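Tryptophan synthase alpha chain (Campylobacter jejuni, PDB 3THA) probably cleaves indoleglycerol phosphate to indole and glyceraldehyde 3-phosphate, the alpha-subunit reaction in the last step of tryptophan biosynthesis. Local coordinates at residues A90-I100 with G116-L125; Y11-L22 with P41-V49. All coordinates share one frame; numbering follows the deposited sequence.

Contact 1: residues A90-I100 with G116-L125; sequences ALVFMVYYNLI and GICALIVPEL
The carbonyl oxygen of Phe93 takes two donors from the adjacent strand: a strong bond from Ile121 N, 2.8 Å from Phe93 O and 164° at the hydrogen, and a CA-H...O contact from Leu120. Leu91 O likewise accepts from Cys118 N, which approaches almost end-on, and takes a CA-H...O contact from Ile117; Ile121 O accepts from Val95 N, with the CA-H of Met94 beside it. The return bond from Phe93 N to Ala119 O is weak, as its N-H is bent away from the acceptor. Strands 90-94 and 117-121 run parallel, their axes 22° apart.

On one face Val92, Met94, Ala119 and Ile121 pack inward. The branched Ile121 fills the corner between Val92 and the selenium of Met94, its CG1 3.8 Å from Val92 CG1, while little Ala119 fits under Val92 CG2. Phe93 and Leu120 share the other face, and the end of Ile117 reaches the Phe93 ring, its CD1 3.8 Å above the centre in a CH-pi contact; Phe93 CG lies anti to its carbonyl carbon (chi1 -86°), which turns the ring back over this isoleucine. Leu120 CD2 comes instead to the edge of that ring.

Beyond the strands, Pro123 CB lies 3.8 Å from Tyr96 CE1, and Leu125 CD1 covers one face of Tyr97. The type II turn from Val122 to Leu125 brings that leucine round. A water joins the two segments, accepting from Tyr97 N at 2.9 Å and donating to Pro123 O at 2.8 Å. Nearby, Glu124 O bonds Asn98 ND2 of the second subunit.

Strand 44-48 flanks strand 90-94 on its other edge, bonding Val92 through Leu45 and Leu47. Helix 75-83 lays Phe79 and Leu82 on Phe93, and helix 105-114 sets Leu105 and Phe108 against Ile100.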
# COMPACT_ATOMS: atom_id res chain seq x y z
N ALA B 90 22.58 8.26 -5.17
CA ALA B 90 22.09 6.89 -5.32
C ALA B 90 20.62 6.86 -5.69
O ALA B 90 19.78 7.51 -5.03
CB ALA B 90 22.33 6.08 -4.04
N LEU B 91 20.31 6.06 -6.72
CA LEU B 91 18.95 5.82 -7.17
C LEU B 91 18.47 4.40 -6.79
O LEU B 91 19.13 3.40 -7.09
CB LEU B 91 18.86 6.07 -8.67
CG LEU B 91 19.26 7.49 -9.10
CD1 LEU B 91 19.22 7.65 -10.61
CD2 LEU B 91 18.37 8.57 -8.40
N VAL B 92 17.34 4.35 -6.10
CA VAL B 92 16.77 3.12 -5.59
C VAL B 92 15.29 3.02 -6.03
O VAL B 92 14.50 3.92 -5.75
CB VAL B 92 16.87 3.07 -4.03
CG1 VAL B 92 16.01 1.95 -3.45
CG2 VAL B 92 18.31 2.86 -3.61
N PHE B 93 14.94 1.94 -6.74
CA PHE B 93 13.54 1.69 -7.01
C PHE B 93 12.80 1.26 -5.77
O PHE B 93 13.30 0.48 -4.96
CB PHE B 93 13.37 0.62 -8.08
CG PHE B 93 13.41 1.15 -9.46
CD1 PHE B 93 12.78 2.34 -9.79
CD2 PHE B 93 14.06 0.44 -10.45
CE1 PHE B 93 12.80 2.83 -11.09
CE2 PHE B 93 14.11 0.93 -11.77
CZ PHE B 93 13.48 2.11 -12.08
N MSE B 94 11.60 1.77 -5.61
CA MSE B 94 10.65 1.20 -4.70
C MSE B 94 9.42 1.00 -5.55
O MSE B 94 8.78 1.94 -5.94
CB MSE B 94 10.43 2.14 -3.52
CG MSE B 94 9.32 1.78 -2.60
SE MSE B 94 9.83 2.57 -0.89
CE MSE B 94 8.22 2.34 0.08
N VAL B 95 9.13 -0.25 -5.89
CA VAL B 95 7.98 -0.62 -6.70
C VAL B 95 7.34 -1.87 -6.09
O VAL B 95 7.99 -2.62 -5.40
CB VAL B 95 8.41 -1.00 -8.17
CG1 VAL B 95 8.89 0.22 -8.93
CG2 VAL B 95 9.48 -2.05 -8.17
N TYR B 96 6.08 -2.08 -6.37
CA TYR B 96 5.46 -3.34 -6.06
C TYR B 96 5.90 -4.36 -7.06
O TYR B 96 6.30 -4.01 -8.18
CB TYR B 96 4.00 -3.21 -6.14
CG TYR B 96 3.42 -2.44 -5.01
CD1 TYR B 96 3.25 -3.04 -3.79
CD2 TYR B 96 3.05 -1.10 -5.15
CE1 TYR B 96 2.70 -2.38 -2.76
CE2 TYR B 96 2.49 -0.41 -4.09
CZ TYR B 96 2.31 -1.09 -2.89
OH TYR B 96 1.75 -0.50 -1.78
N TYR B 97 5.86 -5.61 -6.64
CA TYR B 97 6.30 -6.75 -7.42
C TYR B 97 5.54 -6.92 -8.73
O TYR B 97 6.09 -7.43 -9.70
CB TYR B 97 6.22 -8.03 -6.59
CG TYR B 97 7.00 -9.19 -7.18
CD1 TYR B 97 8.37 -9.31 -6.99
CD2 TYR B 97 6.35 -10.19 -7.89
CE1 TYR B 97 9.08 -10.39 -7.51
CE2 TYR B 97 7.04 -11.27 -8.40
CZ TYR B 97 8.42 -11.36 -8.22
OH TYR B 97 9.11 -12.43 -8.74
N ASN B 98 4.28 -6.48 -8.75
CA ASN B 98 3.45 -6.62 -9.93
C ASN B 98 4.07 -5.91 -11.14
O ASN B 98 3.93 -6.36 -12.26
CB ASN B 98 2.02 -6.15 -9.69
CG ASN B 98 1.92 -4.67 -9.25
OD1 ASN B 98 2.76 -3.81 -9.57
ND2 ASN B 98 0.88 -4.37 -8.51
N LEU B 99 4.74 -4.79 -10.90
CA LEU B 99 5.39 -4.07 -11.95
C LEU B 99 6.54 -4.95 -12.52
O LEU B 99 6.75 -5.02 -13.74
CB LEU B 99 5.95 -2.76 -11.41
CG LEU B 99 6.34 -1.75 -12.48
CD1 LEU B 99 6.37 -0.36 -11.91
CD2 LEU B 99 7.67 -2.04 -13.05
N ILE B 100 7.27 -5.59 -11.61
CA ILE B 100 8.47 -6.35 -11.94
C ILE B 100 8.06 -7.61 -12.69
O ILE B 100 8.48 -7.81 -13.83
CB ILE B 100 9.33 -6.65 -10.68
CG1 ILE B 100 9.78 -5.31 -10.02
CG2 ILE B 100 10.52 -7.57 -11.00
CD1 ILE B 100 10.85 -5.45 -8.92
N GLY B 116 21.92 2.80 -13.70
CA GLY B 116 22.44 3.32 -12.43
C GLY B 116 21.60 3.13 -11.16
O GLY B 116 21.92 3.69 -10.08
N ILE B 117 20.52 2.38 -11.26
CA ILE B 117 19.79 1.96 -10.08
C ILE B 117 20.65 0.94 -9.31
O ILE B 117 21.20 -0.01 -9.91
CB ILE B 117 18.43 1.34 -10.45
CG1 ILE B 117 17.62 2.30 -11.35
CG2 ILE B 117 17.71 0.81 -9.18
CD1 ILE B 117 16.82 3.43 -10.65
N CYS B 118 20.76 1.13 -8.00
CA CYS B 118 21.69 0.34 -7.19
C CYS B 118 20.96 -0.57 -6.21
O CYS B 118 21.60 -1.40 -5.58
CB CYS B 118 22.64 1.27 -6.43
SG CYS B 118 21.82 2.13 -5.06
N ALA B 119 19.64 -0.40 -6.06
CA ALA B 119 18.85 -1.21 -5.11
C ALA B 119 17.35 -1.17 -5.37
O ALA B 119 16.83 -0.18 -5.89
CB ALA B 119 19.11 -0.77 -3.71
N LEU B 120 16.64 -2.22 -4.94
CA LEU B 120 15.20 -2.27 -5.04
C LEU B 120 14.64 -2.48 -3.68
O LEU B 120 15.17 -3.27 -2.92
CB LEU B 120 14.76 -3.47 -5.87
CG LEU B 120 15.48 -3.79 -7.18
CD1 LEU B 120 15.00 -5.14 -7.70
CD2 LEU B 120 15.19 -2.73 -8.23
N ILE B 121 13.55 -1.78 -3.37
CA ILE B 121 12.74 -2.07 -2.23
C ILE B 121 11.38 -2.52 -2.78
O ILE B 121 10.74 -1.78 -3.54
CB ILE B 121 12.49 -0.80 -1.43
CG1 ILE B 121 13.81 -0.08 -1.11
CG2 ILE B 121 11.66 -1.07 -0.15
CD1 ILE B 121 13.63 1.26 -0.46
N VAL B 122 10.91 -3.71 -2.41
CA VAL B 122 9.63 -4.21 -2.92
C VAL B 122 8.69 -4.41 -1.74
O VAL B 122 8.83 -5.39 -0.98
CB VAL B 122 9.78 -5.53 -3.73
CG1 VAL B 122 8.47 -5.83 -4.44
CG2 VAL B 122 10.96 -5.43 -4.80
N PRO B 123 7.78 -3.44 -1.55
CA PRO B 123 6.84 -3.51 -0.47
C PRO B 123 6.00 -4.74 -0.66
O PRO B 123 5.57 -5.04 -1.80
CB PRO B 123 5.93 -2.26 -0.69
CG PRO B 123 6.81 -1.33 -1.42
CD PRO B 123 7.61 -2.19 -2.33
N GLU B 124 5.70 -5.37 0.48
CA GLU B 124 4.82 -6.51 0.59
C GLU B 124 5.33 -7.76 -0.13
O GLU B 124 4.62 -8.79 -0.20
CB GLU B 124 3.39 -6.15 0.20
CG GLU B 124 2.89 -4.79 0.75
CD GLU B 124 2.72 -4.74 2.28
OE1 GLU B 124 2.92 -5.79 2.97
OE2 GLU B 124 2.39 -3.63 2.76
N LEU B 125 6.58 -7.72 -0.61
CA LEU B 125 7.23 -8.96 -1.02
C LEU B 125 7.94 -9.51 0.20
O LEU B 125 8.98 -8.99 0.59
CB LEU B 125 8.21 -8.75 -2.16
CG LEU B 125 8.79 -10.00 -2.83
CD1 LEU B 125 7.72 -10.74 -3.62
CD2 LEU B 125 9.91 -9.59 -3.75
O HOH W 1 4.63 -6.29 -4.12

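Contact 2: residues Y11-L22 with P41-V49; sequences YKENANVAYTVL and PIDILELGV
Asn16 is tied to the 41-49 segment through both its backbone and its side-chain amide. Asn16 O accepts from two successive amides, Asp43 N at 2.9 Å and Ile44 N at 3.2 Å, while Asn16 N gives its hydrogen to Asp43 OD2 at 3.0 Å. That oxygen is met on its anti side and out of the carboxylate plane. The Asn16 side chain uses both ends: ND2 donates to Pro41 O at 2.9 Å, almost straight (174°), and OD1 takes a bond from Arg218. Asparagine suits this place because one flat amide offers a donor and an acceptor together.

Further along, the parallel ladder is regular. Ala18 N and Thr20 N donate to Ile44 O and Glu46 O; Ala18 O and Thr20 O are answered by Glu46 N and Gly48 N; and Leu22 N ends the series on Gly48 O.

Val17, Tyr19 and Glu46 share the inward face. With CG anti to the carbonyl carbon (chi1 -52°) and the chain extended beyond it, Glu46 places OE2 3.5 Å from Val17 CG1 and OE1 beside Tyr19 CB, the carboxylate turned 82° from the ring. Gly48 has no side chain, which lets Tyr19 CE1 come within 3.6 Å of its CA. On the opposite face small Ala18 is met by Ile42 CD1 from the loop before strand 44-48; past strand 15-21, Leu22 CD1 meets Leu47 CB near helix 27-35.

Strand 15-21, helix 27-35 and strand 44-48 form the first beta-alpha-beta crossover of a TIM barrel, whose active site forms at the C-terminal strand ends; Glu46, a predicted proton acceptor like Asp57, points into the barrel.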
# COMPACT_ATOMS: atom_id res chain seq x y z
N TYR B 11 27.10 9.15 1.73
CA TYR B 11 26.74 10.10 2.78
C TYR B 11 27.90 10.27 3.77
O TYR B 11 28.80 9.44 3.83
CB TYR B 11 25.45 9.63 3.47
CG TYR B 11 25.57 8.39 4.35
CD1 TYR B 11 25.38 7.11 3.83
CD2 TYR B 11 25.88 8.51 5.71
CE1 TYR B 11 25.50 5.97 4.66
CE2 TYR B 11 26.00 7.40 6.53
CZ TYR B 11 25.81 6.14 6.01
OH TYR B 11 25.93 5.06 6.85
N LYS B 12 27.88 11.35 4.55
CA LYS B 12 29.00 11.64 5.44
C LYS B 12 28.78 11.18 6.89
O LYS B 12 29.46 10.27 7.37
CB LYS B 12 29.40 13.12 5.37
CG LYS B 12 29.57 13.66 3.93
CD LYS B 12 29.89 15.16 3.92
CE LYS B 12 29.76 15.76 2.52
NZ LYS B 12 30.24 17.20 2.51
N GLU B 13 27.85 11.81 7.61
CA GLU B 13 27.52 11.34 8.96
C GLU B 13 26.25 10.51 8.84
O GLU B 13 26.25 9.31 9.06
CB GLU B 13 27.31 12.52 9.94
CG GLU B 13 28.46 12.78 10.93
CD GLU B 13 28.73 11.59 11.89
OE1 GLU B 13 27.77 10.96 12.41
OE2 GLU B 13 29.93 11.30 12.13
N ASN B 14 25.17 11.17 8.45
CA ASN B 14 23.87 10.54 8.39
C ASN B 14 23.29 10.69 6.99
O ASN B 14 23.58 11.66 6.31
CB ASN B 14 22.95 11.20 9.39
CG ASN B 14 21.94 10.28 9.90
OD1 ASN B 14 20.83 10.23 9.38
ND2 ASN B 14 22.30 9.50 10.92
N ALA B 15 22.49 9.72 6.55
CA ALA B 15 21.98 9.79 5.19
C ALA B 15 20.64 10.46 5.13
O ALA B 15 19.74 10.13 5.92
CB ALA B 15 21.91 8.41 4.56
N ASN B 16 20.49 11.39 4.20
CA ASN B 16 19.17 11.88 3.89
C ASN B 16 18.58 11.08 2.75
O ASN B 16 19.16 11.03 1.66
CB ASN B 16 19.21 13.36 3.59
CG ASN B 16 19.85 14.15 4.68
OD1 ASN B 16 19.65 13.87 5.85
ND2 ASN B 16 20.63 15.15 4.31
N VAL B 17 17.46 10.42 3.02
CA VAL B 17 16.85 9.53 2.04
C VAL B 17 15.46 10.05 1.79
O VAL B 17 14.78 10.44 2.72
CB VAL B 17 16.73 8.06 2.55
CG1 VAL B 17 16.19 7.15 1.44
CG2 VAL B 17 18.08 7.57 3.03
N ALA B 18 15.03 10.05 0.54
CA ALA B 18 13.74 10.55 0.23
C ALA B 18 13.07 9.69 -0.80
O ALA B 18 13.71 9.02 -1.63
CB ALA B 18 13.84 12.02 -0.28
N TYR B 19 11.76 9.75 -0.79
CA TYR B 19 10.99 9.03 -1.76
C TYR B 19 10.15 10.04 -2.54
O TYR B 19 9.66 11.02 -1.96
CB TYR B 19 10.13 7.99 -0.99
CG TYR B 19 9.00 7.38 -1.77
CD1 TYR B 19 9.14 6.13 -2.33
CD2 TYR B 19 7.77 8.03 -1.87
CE1 TYR B 19 8.12 5.55 -3.07
CE2 TYR B 19 6.73 7.45 -2.59
CZ TYR B 19 6.92 6.21 -3.20
OH TYR B 19 5.90 5.60 -3.92
N THR B 20 10.00 9.79 -3.84
CA THR B 20 9.06 10.54 -4.68
C THR B 20 8.39 9.57 -5.64
O THR B 20 8.90 8.48 -5.94
CB THR B 20 9.74 11.71 -5.54
OG1 THR B 20 8.74 12.52 -6.18
CG2 THR B 20 10.65 11.16 -6.64
N VAL B 21 7.24 10.00 -6.15
CA VAL B 21 6.54 9.26 -7.17
C VAL B 21 6.88 9.89 -8.53
O VAL B 21 6.57 11.04 -8.79
CB VAL B 21 5.00 9.31 -6.95
CG1 VAL B 21 4.31 8.25 -7.82
CG2 VAL B 21 4.67 9.07 -5.49
N LEU B 22 7.52 9.12 -9.39
CA LEU B 22 7.87 9.57 -10.72
C LEU B 22 6.60 9.84 -11.49
O LEU B 22 5.67 9.05 -11.44
CB LEU B 22 8.69 8.50 -11.40
CG LEU B 22 10.12 8.49 -10.83
CD1 LEU B 22 10.96 7.50 -11.57
CD2 LEU B 22 10.77 9.88 -10.95
N PRO B 41 19.98 18.42 -0.75
CA PRO B 41 20.74 17.76 0.31
C PRO B 41 20.41 16.25 0.47
O PRO B 41 20.86 15.59 1.42
CB PRO B 41 20.35 18.57 1.55
CG PRO B 41 18.94 18.98 1.28
CD PRO B 41 18.75 19.03 -0.23
N ILE B 42 19.66 15.69 -0.48
CA ILE B 42 19.31 14.26 -0.48
C ILE B 42 20.47 13.42 -1.02
O ILE B 42 21.01 13.70 -2.10
CB ILE B 42 18.08 14.03 -1.36
CG1 ILE B 42 16.90 14.84 -0.80
CG2 ILE B 42 17.78 12.55 -1.53
CD1 ILE B 42 15.75 15.00 -1.77
N ASP B 43 20.82 12.36 -0.28
CA ASP B 43 21.95 11.51 -0.60
C ASP B 43 21.50 10.30 -1.41
O ASP B 43 22.22 9.83 -2.30
CB ASP B 43 22.64 11.04 0.68
CG ASP B 43 23.18 12.18 1.51
OD1 ASP B 43 23.77 13.13 0.93
OD2 ASP B 43 23.03 12.13 2.76
N ILE B 44 20.32 9.77 -1.08
CA ILE B 44 19.78 8.60 -1.75
C ILE B 44 18.33 8.88 -2.05
O ILE B 44 17.58 9.18 -1.14
CB ILE B 44 19.85 7.39 -0.81
CG1 ILE B 44 21.27 7.23 -0.33
CG2 ILE B 44 19.28 6.10 -1.48
CD1 ILE B 44 21.39 6.47 0.92
N LEU B 45 17.93 8.75 -3.31
CA LEU B 45 16.54 8.90 -3.67
C LEU B 45 15.87 7.59 -3.96
O LEU B 45 16.41 6.77 -4.76
CB LEU B 45 16.42 9.79 -4.89
CG LEU B 45 15.00 10.16 -5.27
CD1 LEU B 45 14.43 11.08 -4.19
CD2 LEU B 45 14.97 10.83 -6.67
N GLU B 46 14.68 7.40 -3.38
CA GLU B 46 13.85 6.25 -3.74
C GLU B 46 12.81 6.64 -4.79
O GLU B 46 12.13 7.64 -4.66
CB GLU B 46 13.16 5.66 -2.51
CG GLU B 46 14.13 5.34 -1.35
CD GLU B 46 13.41 4.90 -0.06
OE1 GLU B 46 12.20 5.10 0.03
OE2 GLU B 46 14.08 4.39 0.87
N LEU B 47 12.69 5.84 -5.83
CA LEU B 47 11.88 6.23 -6.95
C LEU B 47 10.67 5.30 -6.99
O LEU B 47 10.80 4.13 -7.40
CB LEU B 47 12.67 6.11 -8.26
CG LEU B 47 14.03 6.80 -8.45
CD1 LEU B 47 14.58 6.45 -9.83
CD2 LEU B 47 13.84 8.27 -8.34
N GLY B 48 9.52 5.81 -6.55
CA GLY B 48 8.30 5.07 -6.64
C GLY B 48 7.81 5.10 -8.07
O GLY B 48 7.71 6.18 -8.67
N VAL B 49 7.52 3.94 -8.65
CA VAL B 49 6.81 4.02 -9.91
C VAL B 49 5.34 3.75 -9.63
O VAL B 49 4.94 3.65 -8.43
CB VAL B 49 7.40 3.17 -11.02
CG1 VAL B 49 6.77 3.54 -12.36
CG2 VAL B 49 8.94 3.38 -11.11

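In the fold
From the N terminus, contact 2 comes first: strand 15-21 leads through helix 27-35 back to strand 44-48, closing one beta-alpha-beta loop. After helices 60-70 and 75-83 the chain enters strand 90-94, and contact 1 closes a second loop across helices 97-103 and 105-114 when strand 117-121 arrives. The loops follow in series, neither nested nor crossed. Strands 44-48 and 90-94 are neighbours, so the two pairs merge into four consecutive staves of the eight-stranded barrel; Ile121 of contact 1 packs on Glu46 of contact 2 inside it. At the far edge, strand 15-21 bonds to strand 223-226, which completes the ring.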